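Local coordinates for rhamnose ABC transporter, periplasmic rhamnose-binding protein (Kribbella flavida, PDB 4KVF), which probably binds a sugar, likely rhamnose, outside the cell membrane and hands it to an ABC transporter for uptake, at residues A[284-287]-A[288-292]; A[299-303]-A[304-308]. All blocks are in the same frame, centred on the assembly; numbering follows the deposited sequence.

Interaction 1: residues A[284-287]-A[288-292]; sequences IGYL and AAYAG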
ATOM      1  N   ILE A 284       2.616  -4.620   6.558  1.00 24.25           N
ATOM      2  CA  ILE A 284       3.603  -4.753   5.488  1.00 23.58           C
ATOM      3  C   ILE A 284       4.978  -5.092   6.083  1.00 25.82           C
ATOM      4  O   ILE A 284       5.650  -6.031   5.647  1.00 24.42           O
ATOM      5  CB  ILE A 284       3.714  -3.455   4.656  1.00 24.98           C
ATOM      6  CG1 ILE A 284       2.349  -3.067   4.078  1.00 26.87           C
ATOM      7  CG2 ILE A 284       4.725  -3.633   3.520  1.00 26.92           C
ATOM      8  CD1 ILE A 284       2.374  -1.715   3.382  1.00 28.11           C
ATOM      9  N   GLY A 285       5.382  -4.337   7.094  1.00 25.80           N
ATOM     10  CA  GLY A 285       6.664  -4.561   7.735  1.00 25.88           C
ATOM     11  C   GLY A 285       6.697  -5.884   8.472  1.00 28.00           C
ATOM     12  O   GLY A 285       7.705  -6.591   8.483  1.00 23.50           O
ATOM     13  N   TYR A 286       5.576  -6.210   9.112  1.00 22.53           N
ATOM     14  CA  TYR A 286       5.433  -7.474   9.841  1.00 24.83           C
ATOM     15  C   TYR A 286       5.548  -8.657   8.877  1.00 26.57           C
ATOM     16  O   TYR A 286       6.311  -9.598   9.111  1.00 23.86           O
ATOM     17  CB  TYR A 286       4.090  -7.467  10.589  1.00 23.97           C
ATOM     18  CG  TYR A 286       3.810  -8.654  11.472  1.00 23.44           C
ATOM     19  CD1 TYR A 286       3.395  -9.865  10.927  1.00 25.04           C
ATOM     20  CD2 TYR A 286       3.914  -8.555  12.851  1.00 28.73           C
ATOM     21  CE1 TYR A 286       3.115 -10.954  11.740  1.00 24.19           C
ATOM     22  CE2 TYR A 286       3.644  -9.643  13.669  1.00 31.64           C
ATOM     23  CZ  TYR A 286       3.239 -10.836  13.102  1.00 26.33           C
ATOM     24  OH  TYR A 286       2.963 -11.922  13.912  1.00 29.77           O
ATOM     25  N   LEU A 287       4.805  -8.610   7.776  1.00 20.34           N
ATOM     26  CA  LEU A 287       4.876  -9.673   6.796  1.00 21.99           C
ATOM     27  C   LEU A 287       6.276  -9.783   6.200  1.00 25.14           C
ATOM     28  O   LEU A 287       6.773 -10.883   5.996  1.00 22.25           O
ATOM     29  CB  LEU A 287       3.826  -9.466   5.696  1.00 24.68           C
ATOM     30  CG  LEU A 287       3.830 -10.475   4.543  1.00 24.06           C
ATOM     31  CD1 LEU A 287       3.766 -11.916   5.051  1.00 24.85           C
ATOM     32  CD2 LEU A 287       2.664 -10.195   3.591  1.00 22.63           C
ATOM     33  N   ALA A 288       6.914  -8.645   5.934  1.00 23.47           N
ATOM     34  CA  ALA A 288       8.255  -8.664   5.351  1.00 23.84           C
ATOM     35  C   ALA A 288       9.259  -9.412   6.241  1.00 25.52           C
ATOM     36  O   ALA A 288      10.089 -10.172   5.739  1.00 23.01           O
ATOM     37  CB  ALA A 288       8.743  -7.242   5.064  1.00 22.67           C
ATOM     38  N   ALA A 289       9.169  -9.214   7.556  1.00 21.14           N
ATOM     39  CA  ALA A 289      10.064  -9.909   8.481  1.00 25.85           C
ATOM     40  C   ALA A 289       9.873 -11.427   8.426  1.00 24.39           C
ATOM     41  O   ALA A 289      10.838 -12.192   8.390  1.00 24.64           O
ATOM     42  CB  ALA A 289       9.872  -9.400   9.897  1.00 26.15           C
ATOM     43  N   TYR A 290       8.625 -11.882   8.407  1.00 23.78           N
ATOM     44  CA  TYR A 290       8.386 -13.321   8.342  1.00 26.70           C
ATOM     45  C   TYR A 290       8.820 -13.923   7.010  1.00 25.81           C
ATOM     46  O   TYR A 290       9.337 -15.032   6.969  1.00 24.09           O
ATOM     47  CB  TYR A 290       6.917 -13.664   8.665  1.00 24.81           C
ATOM     48  CG  TYR A 290       6.661 -13.776  10.154  1.00 24.40           C
ATOM     49  CD1 TYR A 290       6.891 -14.973  10.828  1.00 25.62           C
ATOM     50  CD2 TYR A 290       6.199 -12.690  10.890  1.00 24.81           C
ATOM     51  CE1 TYR A 290       6.672 -15.081  12.196  1.00 27.39           C
ATOM     52  CE2 TYR A 290       5.985 -12.793  12.262  1.00 28.02           C
ATOM     53  CZ  TYR A 290       6.218 -13.991  12.907  1.00 29.11           C
ATOM     54  OH  TYR A 290       6.005 -14.091  14.267  1.00 30.20           O
ATOM     55  N   ALA A 291       8.605 -13.195   5.917  1.00 21.81           N
ATOM     56  CA  ALA A 291       9.011 -13.683   4.607  1.00 23.03           C
ATOM     57  C   ALA A 291      10.536 -13.811   4.551  1.00 22.87           C
ATOM     58  O   ALA A 291      11.083 -14.819   4.084  1.00 24.29           O
ATOM     59  CB  ALA A 291       8.529 -12.716   3.523  1.00 22.71           C
ATOM     60  N   GLY A 292      11.206 -12.781   5.046  1.00 24.27           N
ATOM     61  CA  GLY A 292      12.661 -12.753   5.066  1.00 24.09           C
ATOM     62  C   GLY A 292      13.203 -13.888   5.920  1.00 26.68           C
ATOM     63  O   GLY A 292      14.155 -14.577   5.546  1.00 25.32           O
TER
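Tyr286 and Tyr290, one helical turn apart in helix 281-296, bring their rings together on one flank of the helix. CE1 of Tyr286 lies 3.4 Å from CE2 of Tyr290, and the ring centroids are 5.1 Å apart. With the planes at 36°, the pair is neither a parallel stack nor a T-shape. Tyr286 has its CG anti to the backbone N (chi1 -176°), which swings the ring back toward Tyr290 although CB starts away from it. The carbonyl O of Tyr286 lies in plane at the edge of the Tyr290 ring, 3.6 Å from CD2, and also takes a weak bond from Tyr290 N. Tyr286 OH and Tyr290 OH lie 3.8 Å apart, and Glu67 OE1 meets both, bonding to Tyr290 OH and weakly to Tyr286 OH. Tyr286 OH is also held by the backbone N of Lys312, whose side chain makes a cation-pi contact with the Tyr286 ring.

Below the rings the backbone is regular alpha helix. Ala288 N bonds to Ile284 O at 2.9 Å, and its methyl sits 3.4 Å from the same oxygen. Ala291 N reaches Leu287 O at 3.0 Å, closing the next turn. Ala288, Leu287 and Ala291 pack on Ile140 of strand 138-141. The rings pack on Ala64 of helix 52-67, while their polar ends meet Glu67 and Lys312, so the buried hydroxyls are satisfied by partners beyond the helix.

Interaction 2: residues A[299-303]-A[304-308]; sequences QITGA and QGEKF
Glu306 reaches across with an extended side chain to the loop at 301-303 and takes hydrogen bonds from three successive residues. OE1 receives Thr301 N at 2.7 Å, nearly straight (170°), and Gly302 N at 3.0 Å, more bent; both meet its syn side but from opposite faces of the carboxylate plane. A weak third bond comes from Ala303 N. OE2 accepts from Thr301 OG1 at 2.9 Å, so Thr301 grips both oxygens, one through its backbone and one through its hydroxyl. That hydroxyl lies between the backbone N and the carbonyl carbon (chi1 65°), the rotamer that sets it beside its own N-H, facing the acid.

Backbone and water-mediated bonds close the chain beneath the acid. Ala303 to Glu306 form a type II beta turn, with a weak bond from Glu306 N to Ala303 O and Gly305 supplying the positive phi of its third position. A water donates to both Gln299 O and Lys307 O, bridging the two arms nearer their open end.

Apolar packing lies farther inward. Ile300 CG2 rests 3.8 Å from CB of Phe308, and Ile300 CD1 stands over one face of the Phe308 ring, 4.0 Å from CD1. Ile300 also packs on Ala294 and Leu295 of helix 281-296.

Cutting Glu306 back to an alanine is likely to leave Thr301 N, the Thr301 hydroxyl and Gly302 N without their acceptors, setting 301-303 freer to move. With several donors converging on it, the carboxylate is probably stabilised in its charged form, and it probably helps hold the bend between Thr301 and strand 307-309.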
ATOM      1  N   GLN A 299      12.781 -22.222   4.490  1.00 30.76           N
ATOM      2  CA  GLN A 299      11.395 -22.679   4.339  1.00 32.54           C
ATOM      3  C   GLN A 299      10.817 -22.403   2.947  1.00 32.45           C
ATOM      4  O   GLN A 299       9.973 -23.158   2.446  1.00 31.84           O
ATOM      5  CB  GLN A 299      10.494 -22.022   5.383  1.00 34.97           C
ATOM      6  CG  GLN A 299      10.773 -22.415   6.808  1.00 40.14           C
ATOM      7  CD  GLN A 299       9.828 -21.732   7.775  1.00 41.48           C
ATOM      8  OE1 GLN A 299       9.183 -20.738   7.429  1.00 41.94           O
ATOM      9  NE2 GLN A 299       9.730 -22.266   8.988  1.00 38.69           N
ATOM     10  N   ILE A 300      11.243 -21.296   2.356  1.00 27.95           N
ATOM     11  CA  ILE A 300      10.827 -20.899   1.019  1.00 25.29           C
ATOM     12  C   ILE A 300      12.046 -20.424   0.234  1.00 31.77           C
ATOM     13  O   ILE A 300      13.106 -20.184   0.821  1.00 31.89           O
ATOM     14  CB  ILE A 300       9.757 -19.775   1.033  1.00 25.64           C
ATOM     15  CG1 ILE A 300      10.283 -18.498   1.684  1.00 26.27           C
ATOM     16  CG2 ILE A 300       8.447 -20.264   1.690  1.00 26.23           C
ATOM     17  CD1 ILE A 300       9.321 -17.313   1.544  1.00 26.35           C
ATOM     18  N   THR A 301      11.891 -20.289  -1.085  1.00 29.97           N
ATOM     19  CA  THR A 301      12.955 -19.753  -1.946  1.00 34.70           C
ATOM     20  C   THR A 301      12.471 -18.537  -2.741  1.00 35.94           C
ATOM     21  O   THR A 301      13.267 -17.800  -3.341  1.00 34.89           O
ATOM     22  CB  THR A 301      13.498 -20.819  -2.937  1.00 33.07           C
ATOM     23  OG1 THR A 301      12.465 -21.199  -3.850  1.00 37.21           O
ATOM     24  CG2 THR A 301      14.004 -22.067  -2.199  1.00 32.02           C
ATOM     25  N   GLY A 302      11.161 -18.330  -2.744  1.00 32.60           N
ATOM     26  CA  GLY A 302      10.568 -17.274  -3.535  1.00 32.33           C
ATOM     27  C   GLY A 302       9.953 -17.791  -4.824  1.00 34.78           C
ATOM     28  O   GLY A 302       9.533 -17.002  -5.676  1.00 33.85           O
ATOM     29  N   ALA A 303       9.898 -19.111  -4.971  1.00 35.43           N
ATOM     30  CA  ALA A 303       9.274 -19.726  -6.146  1.00 37.06           C
ATOM     31  C   ALA A 303       7.758 -19.654  -5.986  1.00 40.93           C
ATOM     32  O   ALA A 303       7.251 -19.762  -4.873  1.00 33.17           O
ATOM     33  CB  ALA A 303       9.718 -21.159  -6.293  1.00 42.12           C
ATOM     34  N   GLN A 304       7.039 -19.462  -7.090  1.00 38.37           N
ATOM     35  CA  GLN A 304       5.580 -19.335  -7.040  1.00 34.89           C
ATOM     36  C   GLN A 304       4.934 -20.623  -6.507  1.00 30.08           C
ATOM     37  O   GLN A 304       5.331 -21.727  -6.879  1.00 32.15           O
ATOM     38  CB  GLN A 304       5.013 -19.002  -8.431  1.00 33.27           C
ATOM     39  CG  GLN A 304       3.504 -18.765  -8.450  1.00 35.88           C
ATOM     40  CD  GLN A 304       2.983 -18.444  -9.839  1.00 40.99           C
ATOM     41  OE1 GLN A 304       3.751 -18.094 -10.732  1.00 41.85           O
ATOM     42  NE2 GLN A 304       1.672 -18.573 -10.029  1.00 53.57           N
ATOM     43  N   GLY A 305       3.943 -20.466  -5.629  1.00 28.77           N
ATOM     44  CA  GLY A 305       3.205 -21.591  -5.087  1.00 26.63           C
ATOM     45  C   GLY A 305       3.699 -22.085  -3.740  1.00 25.52           C
ATOM     46  O   GLY A 305       3.031 -22.897  -3.098  1.00 29.66           O
ATOM     47  N   GLU A 306       4.878 -21.619  -3.329  1.00 25.36           N
ATOM     48  CA  GLU A 306       5.434 -21.966  -2.027  1.00 30.98           C
ATOM     49  C   GLU A 306       4.610 -21.294  -0.933  1.00 29.82           C
ATOM     50  O   GLU A 306       4.117 -20.179  -1.117  1.00 32.07           O
ATOM     51  CB  GLU A 306       6.896 -21.508  -1.933  1.00 27.17           C
ATOM     52  CG  GLU A 306       7.839 -22.339  -2.787  1.00 31.22           C
ATOM     53  CD  GLU A 306       9.274 -21.885  -2.666  1.00 35.86           C
ATOM     54  OE1 GLU A 306       9.488 -20.730  -2.242  1.00 34.38           O
ATOM     55  OE2 GLU A 306      10.183 -22.684  -2.986  1.00 41.94           O
ATOM     56  N   LYS A 307       4.456 -21.977   0.196  1.00 27.11           N
ATOM     57  CA  LYS A 307       3.646 -21.459   1.299  1.00 27.41           C
ATOM     58  C   LYS A 307       4.482 -21.287   2.553  1.00 30.77           C
ATOM     59  O   LYS A 307       5.410 -22.057   2.793  1.00 30.18           O
ATOM     60  CB  LYS A 307       2.459 -22.389   1.598  1.00 31.85           C
ATOM     61  CG  LYS A 307       1.463 -22.564   0.446  1.00 34.57           C
ATOM     62  CD  LYS A 307       0.257 -23.446   0.816  1.00 34.83           C
ATOM     63  CE  LYS A 307       0.635 -24.926   0.864  1.00 51.62           C
ATOM     64  NZ  LYS A 307      -0.552 -25.818   1.050  1.00 64.42           N
ATOM     65  N   PHE A 308       4.145 -20.281   3.358  1.00 28.02           N
ATOM     66  CA  PHE A 308       4.784 -20.118   4.658  1.00 29.46           C
ATOM     67  C   PHE A 308       3.849 -19.439   5.636  1.00 31.41           C
ATOM     68  O   PHE A 308       2.845 -18.852   5.242  1.00 29.21           O
ATOM     69  CB  PHE A 308       6.093 -19.334   4.542  1.00 26.17           C
ATOM     70  CG  PHE A 308       5.906 -17.890   4.172  1.00 24.17           C
ATOM     71  CD1 PHE A 308       5.605 -17.531   2.871  1.00 25.79           C
ATOM     72  CD2 PHE A 308       6.030 -16.884   5.132  1.00 23.43           C
ATOM     73  CE1 PHE A 308       5.436 -16.189   2.526  1.00 23.20           C
ATOM     74  CE2 PHE A 308       5.850 -15.552   4.798  1.00 24.74           C
ATOM     75  CZ  PHE A 308       5.552 -15.203   3.487  1.00 25.44           C
TER
HETATM   76  O   HOH W   1       7.285 -23.785   1.652  1.00 46.09           O

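In the fold
From the N-terminal side, interaction 1 comes first, within helix 281-296, and interaction 2 follows in series in the loop leading to strand 307-309; neither encloses the other. Interaction 1 spans a helical turn, whereas interaction 2 closes a short loop that reverses the chain. Their centres are about 14 Å apart, yet they touch: Phe308 CE2 lies 3.7 Å from Ala291 CA, and Leu287 also meets the Phe308 ring. The strand thereby folds back onto the helix it follows. Together they join helix 281-296, which packs against the six-stranded parallel sheet through strand 138-141, to the small antiparallel pair 307-309 and 315-317.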